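PDB 3HTN: putative DNA binding protein from Bacteroides thetaiotaomicron VPI-5482, which binds metal ions through a PCC (DUF296) domain and may also bind DNA. Local coordinates for residues Lys39-Gly44 / Gly83-Met88; Leu94-Thr99 / Gly110-Ala115. All coordinates share one frame; numbering follows the deposited sequence.

Both contacts are buried and belong to one antiparallel sheet of the PCC domain, but they occupy different places in it. The centre of interaction 2 lies about 5 Å, and that of interaction 1 about 11 Å, from the chain centre. Interaction 2 joins the two strands of a hairpin, 91-101 and 107-117. Interaction 1 brings the loop after helix 28-39 and the first residue of strand 44-52 onto strand 76-88. Strands 76-88 and 91-101 are neighbours, so the two contacts meet: N84 N lies 2.9 Å from H95 O, and I85 packs on L94. Chemistry follows place: serine hydroxyls and a sulfate at the edge of interaction 1, histidines and nickel in interaction 2.

Interaction 1: residues Lys39-Gly44 / Gly83-Met88; sequences KGILSG and GNISSM. With SO4 (sulfate ion), chain G.
N84 faces the neighbouring strand 91-101, touching H95 there, while its ND2 is hydrogen-bonded to E122 of the second subunit; toward residues 39-44 it offers mainly backbone, its CA lying against G44 O. I85 carries the contact. I85 N donates to G44 O at 2.9 Å. I85 O accepts from G44 N at 3.2 Å, and in this hydrogen-bonded antiparallel pair neither N-H lies on a lone pair. The I85 side chain, with CG1 beside its own N and CG2 anti to it (chi1 -56°), lays CD1 against the backbone of G44, 3.8 Å from G44 C. G44, with no side chain and an extended backbone (phi 162°), lets that methyl lie directly on its main chain. I41 crosses I85 obliquely, I41 CG2 to I85 CD1 4.0 Å, and both branched side chains also rest on V125 of strand 120-127. At S86 the pairing opens: S86 CA lies 3.3 Å from L42 O, and a water within hydrogen-bonding distance of S86 O and I41 O links them. The hydroxyl of S86 goes elsewhere, to R134. S87 places OG between its N and carbonyl carbon (chi1 59°); S87 OG donates to sulfate O4 at 2.7 Å and accepts from a second water that also reaches L42 O. E90 N, S133 OG and R131 NH2 also bind the sulfate, probably from the crystallisation liquor. The arrangement is a helix-to-strand connection: G40, the first residue after helix 28-39, has positive phi and closes a Schellman motif, and the chain then enters the antiparallel sheet of the PCC domain as strand 44-52.

Interaction 2: residues Leu94-Thr99 / Gly110-Ala115; sequences LHLHIT and GHLLSA
A beta hairpin of the PCC domain, strands 91-101 and 107-117, carries the metal site here: H95 and H97 bind nickel through NE2, and H111, an Fe(3+) ligand in a structure of this protein, joins them in an aromatic cluster. I98 and G110 form a hydrogen-bonded antiparallel pair, with I98 N to G110 O and G110 N to I98 O both 3.0 Å and each donor nearly along the C=O axis. H97 and H111 are the adjoining non-hydrogen-bonded pair, so both point to the metal side. The H97 ring lies over H111 CA in a CH-pi contact, its NE2 3.7 Å from H111 CB. In an offset edge-to-face pair, H95 directs its edge at the H111 ring, planes at 84°. Second-shell acceptors of another copy hold the metal ligands: in the second subunit, E122 takes H95 ND1 and the I78 carbonyl takes H97 ND1. On the opposite side, L112 packs CD2 on L96 CB and CB on I98 CG2, apolar residues fit for a core that includes V29 of helix 28-39. L96 O accepts twice: from L112 N in its carbonyl plane at 2.9 Å, and weakly but almost straight from H111 ND1 at 3.3 Å.

Interaction 1: residues Lys39-Gly44 / Gly83-Met88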
ATOM      1  N   LYS A  39     -16.213  -5.173 -16.319  1.00 18.33           N
ATOM      2  CA  LYS A  39     -17.110  -5.024 -15.176  1.00 16.82           C
ATOM      3  C   LYS A  39     -17.752  -3.646 -15.079  1.00 18.43           C
ATOM      4  O   LYS A  39     -18.556  -3.415 -14.178  1.00 20.90           O
ATOM      5  CB  LYS A  39     -16.393  -5.395 -13.875  1.00 16.73           C
ATOM      6  CG  LYS A  39     -15.916  -6.848 -13.828  1.00 19.09           C
ATOM      7  CD  LYS A  39     -17.103  -7.811 -13.929  1.00 23.55           C
ATOM      8  CE  LYS A  39     -16.734  -9.243 -13.808  1.00 24.41           C
ATOM      9  NZ  LYS A  39     -17.967 -10.095 -13.946  1.00 25.17           N
ATOM     10  N   GLY A  40     -17.475  -2.770 -16.038  1.00 17.44           N
ATOM     11  CA  GLY A  40     -18.077  -1.441 -16.073  1.00 18.94           C
ATOM     12  C   GLY A  40     -17.738  -0.598 -14.862  1.00 20.05           C
ATOM     13  O   GLY A  40     -18.572   0.176 -14.400  1.00 20.22           O
ATOM     14  N   ILE A  41     -16.511  -0.731 -14.353  1.00 17.31           N
ATOM     15  CA  ILE A  41     -16.130  -0.035 -13.131  1.00 17.56           C
ATOM     16  C   ILE A  41     -15.811   1.412 -13.490  1.00 18.93           C
ATOM     17  O   ILE A  41     -14.937   1.681 -14.299  1.00 19.72           O
ATOM     18  CB  ILE A  41     -14.949  -0.688 -12.445  1.00 16.60           C
ATOM     19  CG1 ILE A  41     -15.320  -2.112 -12.033  1.00 17.95           C
ATOM     20  CG2 ILE A  41     -14.574   0.118 -11.230  1.00 18.12           C
ATOM     21  CD1 ILE A  41     -14.199  -2.907 -11.407  1.00 18.96           C
ATOM     22  N   LEU A  42     -16.555   2.326 -12.889  1.00 19.66           N
ATOM     23  CA  LEU A  42     -16.429   3.749 -13.192  1.00 18.22           C
ATOM     24  C   LEU A  42     -15.338   4.422 -12.375  1.00 16.61           C
ATOM     25  O   LEU A  42     -14.687   5.352 -12.852  1.00 16.88           O
ATOM     26  CB  LEU A  42     -17.776   4.427 -12.925  1.00 18.76           C
ATOM     27  CG  LEU A  42     -18.988   3.868 -13.672  1.00 18.90           C
ATOM     28  CD1 LEU A  42     -20.236   4.583 -13.215  1.00 19.50           C
ATOM     29  CD2 LEU A  42     -18.758   4.024 -15.164  1.00 20.90           C
ATOM     30  N   SER A  43     -15.202   3.982 -11.126  1.00 16.89           N
ATOM     31  CA  SER A  43     -14.160   4.449 -10.234  1.00 18.11           C
ATOM     32  C   SER A  43     -13.947   3.398  -9.166  1.00 18.45           C
ATOM     33  O   SER A  43     -14.792   2.507  -8.968  1.00 16.56           O
ATOM     34  CB  SER A  43     -14.492   5.808  -9.609  1.00 16.20           C
ATOM     35  OG  SER A  43     -15.549   5.699  -8.676  1.00 18.59           O
ATOM     36  N   GLY A  44     -12.796   3.488  -8.504  1.00 17.31           N
ATOM     37  CA  GLY A  44     -12.432   2.466  -7.548  1.00 16.63           C
ATOM     38  C   GLY A  44     -10.966   2.486  -7.232  1.00 16.01           C
ATOM     39  O   GLY A  44     -10.264   3.425  -7.559  1.00 15.19           O
ATOM     40  N   GLY A  83      -3.187   1.957  -6.724  1.00 15.46           N
ATOM     41  CA  GLY A  83      -3.706   2.880  -7.661  1.00 18.29           C
ATOM     42  C   GLY A  83      -5.177   3.040  -7.618  1.00 16.42           C
ATOM     43  O   GLY A  83      -5.865   2.507  -6.748  1.00 16.91           O
ATOM     44  N   ASN A  84      -5.637   3.813  -8.587  1.00 16.03           N
ATOM     45  CA  ASN A  84      -7.036   4.161  -8.630  1.00 15.30           C
ATOM     46  C   ASN A  84      -7.632   4.060 -10.023  1.00 17.32           C
ATOM     47  O   ASN A  84      -6.911   3.985 -11.012  1.00 16.26           O
ATOM     48  CB  ASN A  84      -7.246   5.521  -7.947  1.00 16.40           C
ATOM     49  CG  ASN A  84      -6.456   6.623  -8.579  1.00 18.12           C
ATOM     50  OD1 ASN A  84      -6.552   6.807  -9.770  1.00 16.65           O
ATOM     51  ND2 ASN A  84      -5.669   7.369  -7.781  1.00 16.02           N
ATOM     52  N   ILE A  85      -8.964   4.043 -10.065  1.00 15.59           N
ATOM     53  CA  ILE A  85      -9.725   3.874 -11.268  1.00 15.62           C
ATOM     54  C   ILE A  85     -10.614   5.083 -11.362  1.00 15.57           C
ATOM     55  O   ILE A  85     -11.181   5.548 -10.358  1.00 16.86           O
ATOM     56  CB  ILE A  85     -10.660   2.628 -11.194  1.00 14.66           C
ATOM     57  CG1 ILE A  85      -9.860   1.350 -10.874  1.00 17.82           C
ATOM     58  CG2 ILE A  85     -11.474   2.478 -12.477  1.00 16.78           C
ATOM     59  CD1 ILE A  85     -10.709   0.223 -10.300  1.00 15.89           C
ATOM     60  N   SER A  86     -10.747   5.588 -12.585  1.00 14.18           N
ATOM     61  CA  SER A  86     -11.624   6.708 -12.889  1.00 17.01           C
ATOM     62  C   SER A  86     -11.982   6.561 -14.360  1.00 16.54           C
ATOM     63  O   SER A  86     -11.715   5.508 -14.951  1.00 17.39           O
ATOM     64  CB  SER A  86     -10.913   8.039 -12.551  1.00 18.09           C
ATOM     65  OG  SER A  86      -9.650   8.157 -13.177  1.00 16.53           O
ATOM     66  N   SER A  87     -12.590   7.582 -14.963  1.00 19.57           N
ATOM     67  CA  SER A  87     -12.829   7.561 -16.403  1.00 18.45           C
ATOM     68  C   SER A  87     -12.255   8.810 -17.058  1.00 20.49           C
ATOM     69  O   SER A  87     -12.127   9.865 -16.430  1.00 19.51           O
ATOM     70  CB  SER A  87     -14.321   7.457 -16.744  1.00 19.35           C
ATOM     71  OG  SER A  87     -15.029   8.544 -16.182  1.00 18.32           O
HETATM   72  N   MSE A  88     -11.873   8.647 -18.319  1.00 18.65           N
HETATM   73  CA  MSE A  88     -11.434   9.751 -19.150  1.00 22.95           C
HETATM   74  C   MSE A  88     -11.726   9.429 -20.612  1.00 26.21           C
HETATM   75  O   MSE A  88     -11.490   8.306 -21.058  1.00 26.29           O
HETATM   76  CB  MSE A  88      -9.946   9.980 -18.922  1.00 25.54           C
HETATM   77  CG  MSE A  88      -9.390  11.187 -19.564  1.00 27.19           C
HETATM   78 SE   MSE A  88      -7.678  11.683 -18.776  0.75 22.09          SE
HETATM   79  CE  MSE A  88      -8.028  13.478 -19.175  1.00 23.42           C
TER
HETATM   80  S   SO4 G 204     -15.259  10.662 -19.326  1.00 36.57           S
HETATM   81  O1  SO4 G 204     -14.510  11.758 -20.002  1.00 36.68           O
HETATM   82  O2  SO4 G 204     -14.911   9.374 -19.979  1.00 40.25           O
HETATM   83  O3  SO4 G 204     -16.700  10.869 -19.470  1.00 38.96           O
HETATM   84  O4  SO4 G 204     -15.050  10.706 -17.879  1.00 32.33           O
HETATM   85  O   HOH W   1     -13.881   3.776 -15.719  1.00 24.79           O
HETATM   86  O   HOH W   2     -16.101   7.462 -13.904  1.00 26.39           O

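Interaction 2: residues Leu94-Thr99 / Gly110-Ala115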
ATOM      1  N   LEU A  94      -6.754   4.229 -15.580  1.00 17.87           N
ATOM      2  CA  LEU A  94      -6.051   3.695 -14.435  1.00 17.79           C
ATOM      3  C   LEU A  94      -4.843   4.562 -14.125  1.00 16.25           C
ATOM      4  O   LEU A  94      -4.127   4.957 -15.020  1.00 17.92           O
ATOM      5  CB  LEU A  94      -5.557   2.285 -14.709  1.00 19.95           C
ATOM      6  CG  LEU A  94      -6.619   1.251 -15.000  1.00 20.21           C
ATOM      7  CD1 LEU A  94      -5.969  -0.135 -15.083  1.00 23.04           C
ATOM      8  CD2 LEU A  94      -7.677   1.302 -13.943  1.00 18.55           C
ATOM      9  N   HIS A  95      -4.630   4.871 -12.846  1.00 17.16           N
ATOM     10  CA  HIS A  95      -3.443   5.546 -12.375  1.00 16.67           C
ATOM     11  C   HIS A  95      -2.836   4.637 -11.323  1.00 15.63           C
ATOM     12  O   HIS A  95      -3.391   4.501 -10.252  1.00 16.66           O
ATOM     13  CB  HIS A  95      -3.799   6.922 -11.821  1.00 15.70           C
ATOM     14  CG  HIS A  95      -2.619   7.755 -11.458  1.00 16.03           C
ATOM     15  ND1 HIS A  95      -2.712   8.819 -10.593  1.00 17.10           N
ATOM     16  CD2 HIS A  95      -1.304   7.642 -11.783  1.00 17.16           C
ATOM     17  CE1 HIS A  95      -1.508   9.352 -10.433  1.00 20.50           C
ATOM     18  NE2 HIS A  95      -0.640   8.669 -11.163  1.00 17.92           N
ATOM     19  N   LEU A  96      -1.728   4.000 -11.686  1.00 14.80           N
ATOM     20  CA  LEU A  96      -1.116   2.957 -10.890  1.00 16.46           C
ATOM     21  C   LEU A  96       0.330   3.284 -10.637  1.00 15.42           C
ATOM     22  O   LEU A  96       1.059   3.639 -11.555  1.00 14.37           O
ATOM     23  CB  LEU A  96      -1.186   1.615 -11.648  1.00 15.93           C
ATOM     24  CG  LEU A  96      -2.559   1.160 -12.149  1.00 17.90           C
ATOM     25  CD1 LEU A  96      -2.444  -0.168 -12.907  1.00 18.45           C
ATOM     26  CD2 LEU A  96      -3.555   1.078 -10.982  1.00 21.68           C
ATOM     27  N   HIS A  97       0.738   3.189  -9.381  1.00 15.55           N
ATOM     28  CA  HIS A  97       2.122   3.247  -9.001  1.00 14.96           C
ATOM     29  C   HIS A  97       2.542   1.896  -8.423  1.00 15.19           C
ATOM     30  O   HIS A  97       1.704   1.045  -8.107  1.00 14.96           O
ATOM     31  CB  HIS A  97       2.353   4.368  -7.986  1.00 15.65           C
ATOM     32  CG  HIS A  97       2.286   5.749  -8.557  1.00 15.17           C
ATOM     33  ND1 HIS A  97       2.800   6.841  -7.896  1.00 16.35           N
ATOM     34  CD2 HIS A  97       1.813   6.211  -9.739  1.00 14.94           C
ATOM     35  CE1 HIS A  97       2.613   7.921  -8.646  1.00 15.72           C
ATOM     36  NE2 HIS A  97       2.077   7.553  -9.794  1.00 15.06           N
ATOM     37  N   ILE A  98       3.837   1.675  -8.292  1.00 14.46           N
ATOM     38  CA  ILE A  98       4.312   0.374  -7.912  1.00 13.96           C
ATOM     39  C   ILE A  98       5.638   0.488  -7.205  1.00 14.46           C
ATOM     40  O   ILE A  98       6.406   1.423  -7.450  1.00 14.75           O
ATOM     41  CB  ILE A  98       4.430  -0.519  -9.181  1.00 14.10           C
ATOM     42  CG1 ILE A  98       4.496  -2.021  -8.889  1.00 12.54           C
ATOM     43  CG2 ILE A  98       5.627  -0.079 -10.105  1.00 16.39           C
ATOM     44  CD1 ILE A  98       4.436  -2.892 -10.133  1.00 14.17           C
ATOM     45  N   THR A  99       5.899  -0.514  -6.355  1.00 14.27           N
ATOM     46  CA  THR A  99       7.128  -0.726  -5.667  1.00 13.95           C
ATOM     47  C   THR A  99       7.500  -2.161  -5.928  1.00 14.50           C
ATOM     48  O   THR A  99       6.655  -3.073  -5.749  1.00 14.47           O
ATOM     49  CB  THR A  99       7.024  -0.486  -4.165  1.00 13.11           C
ATOM     50  OG1 THR A  99       6.346   0.758  -3.930  1.00 15.37           O
ATOM     51  CG2 THR A  99       8.403  -0.523  -3.516  1.00 16.13           C
ATOM     52  N   GLY A 110       7.864   3.810  -8.627  1.00 14.32           N
ATOM     53  CA  GLY A 110       7.427   4.850  -9.509  1.00 14.28           C
ATOM     54  C   GLY A 110       6.075   4.652 -10.129  1.00 15.89           C
ATOM     55  O   GLY A 110       5.320   3.793  -9.733  1.00 16.02           O
ATOM     56  N   HIS A 111       5.800   5.464 -11.147  0.50 14.27           N
ATOM     57  CA  HIS A 111       4.556   5.418 -11.903  0.50 13.76           C
ATOM     58  C   HIS A 111       4.633   4.279 -12.898  0.50 14.49           C
ATOM     59  O   HIS A 111       5.527   4.229 -13.720  0.50 15.86           O
ATOM     60  CB  HIS A 111       4.349   6.750 -12.598  0.50 14.15           C
ATOM     61  CG  HIS A 111       3.294   6.766 -13.657  0.50 13.74           C
ATOM     62  ND1 HIS A 111       2.135   6.022 -13.610  0.50 14.97           N
ATOM     63  CD2 HIS A 111       3.196   7.539 -14.762  0.50 12.69           C
ATOM     64  CE1 HIS A 111       1.389   6.321 -14.665  0.50 13.12           C
ATOM     65  NE2 HIS A 111       2.023   7.222 -15.383  0.50 16.38           N
ATOM     66  N   LEU A 112       3.694   3.344 -12.778  1.00 14.36           N
ATOM     67  CA  LEU A 112       3.669   2.145 -13.581  1.00 15.35           C
ATOM     68  C   LEU A 112       3.037   2.340 -14.942  1.00 14.42           C
ATOM     69  O   LEU A 112       1.892   2.797 -15.037  1.00 15.13           O
ATOM     70  CB  LEU A 112       2.864   1.068 -12.844  1.00 15.41           C
ATOM     71  CG  LEU A 112       2.633  -0.248 -13.562  1.00 14.07           C
ATOM     72  CD1 LEU A 112       3.964  -1.005 -13.825  1.00 16.83           C
ATOM     73  CD2 LEU A 112       1.643  -1.100 -12.761  1.00 14.72           C
ATOM     74  N   LEU A 113       3.763   1.978 -15.996  1.00 13.11           N
ATOM     75  CA  LEU A 113       3.195   1.908 -17.354  1.00 14.15           C
ATOM     76  C   LEU A 113       2.813   0.504 -17.775  1.00 15.37           C
ATOM     77  O   LEU A 113       1.783   0.305 -18.413  1.00 16.30           O
ATOM     78  CB  LEU A 113       4.170   2.460 -18.398  1.00 15.32           C
ATOM     79  CG  LEU A 113       4.530   3.947 -18.276  1.00 17.83           C
ATOM     80  CD1 LEU A 113       5.346   4.345 -19.501  1.00 16.51           C
ATOM     81  CD2 LEU A 113       3.263   4.831 -18.132  1.00 16.39           C
ATOM     82  N   SER A 114       3.651  -0.458 -17.428  0.50 14.75           N
ATOM     83  CA  SER A 114       3.402  -1.841 -17.781  0.50 15.13           C
ATOM     84  C   SER A 114       4.272  -2.770 -16.976  0.50 15.66           C
ATOM     85  O   SER A 114       5.288  -2.364 -16.420  0.50 15.76           O
ATOM     86  CB  SER A 114       3.690  -2.064 -19.260  0.50 15.82           C
ATOM     87  OG  SER A 114       5.055  -1.846 -19.560  0.50 17.44           O
ATOM     88  N   ALA A 115       3.848  -4.023 -16.901  1.00 15.47           N
ATOM     89  CA  ALA A 115       4.612  -5.054 -16.222  1.00 15.25           C
ATOM     90  C   ALA A 115       4.118  -6.400 -16.714  1.00 15.89           C
ATOM     91  O   ALA A 115       2.920  -6.606 -16.769  1.00 17.66           O
ATOM     92  CB  ALA A 115       4.478  -4.967 -14.723  1.00 17.13           C
TER
HETATM   93  O   HOH W   3      -0.523   4.031 -14.337  1.00 17.66           O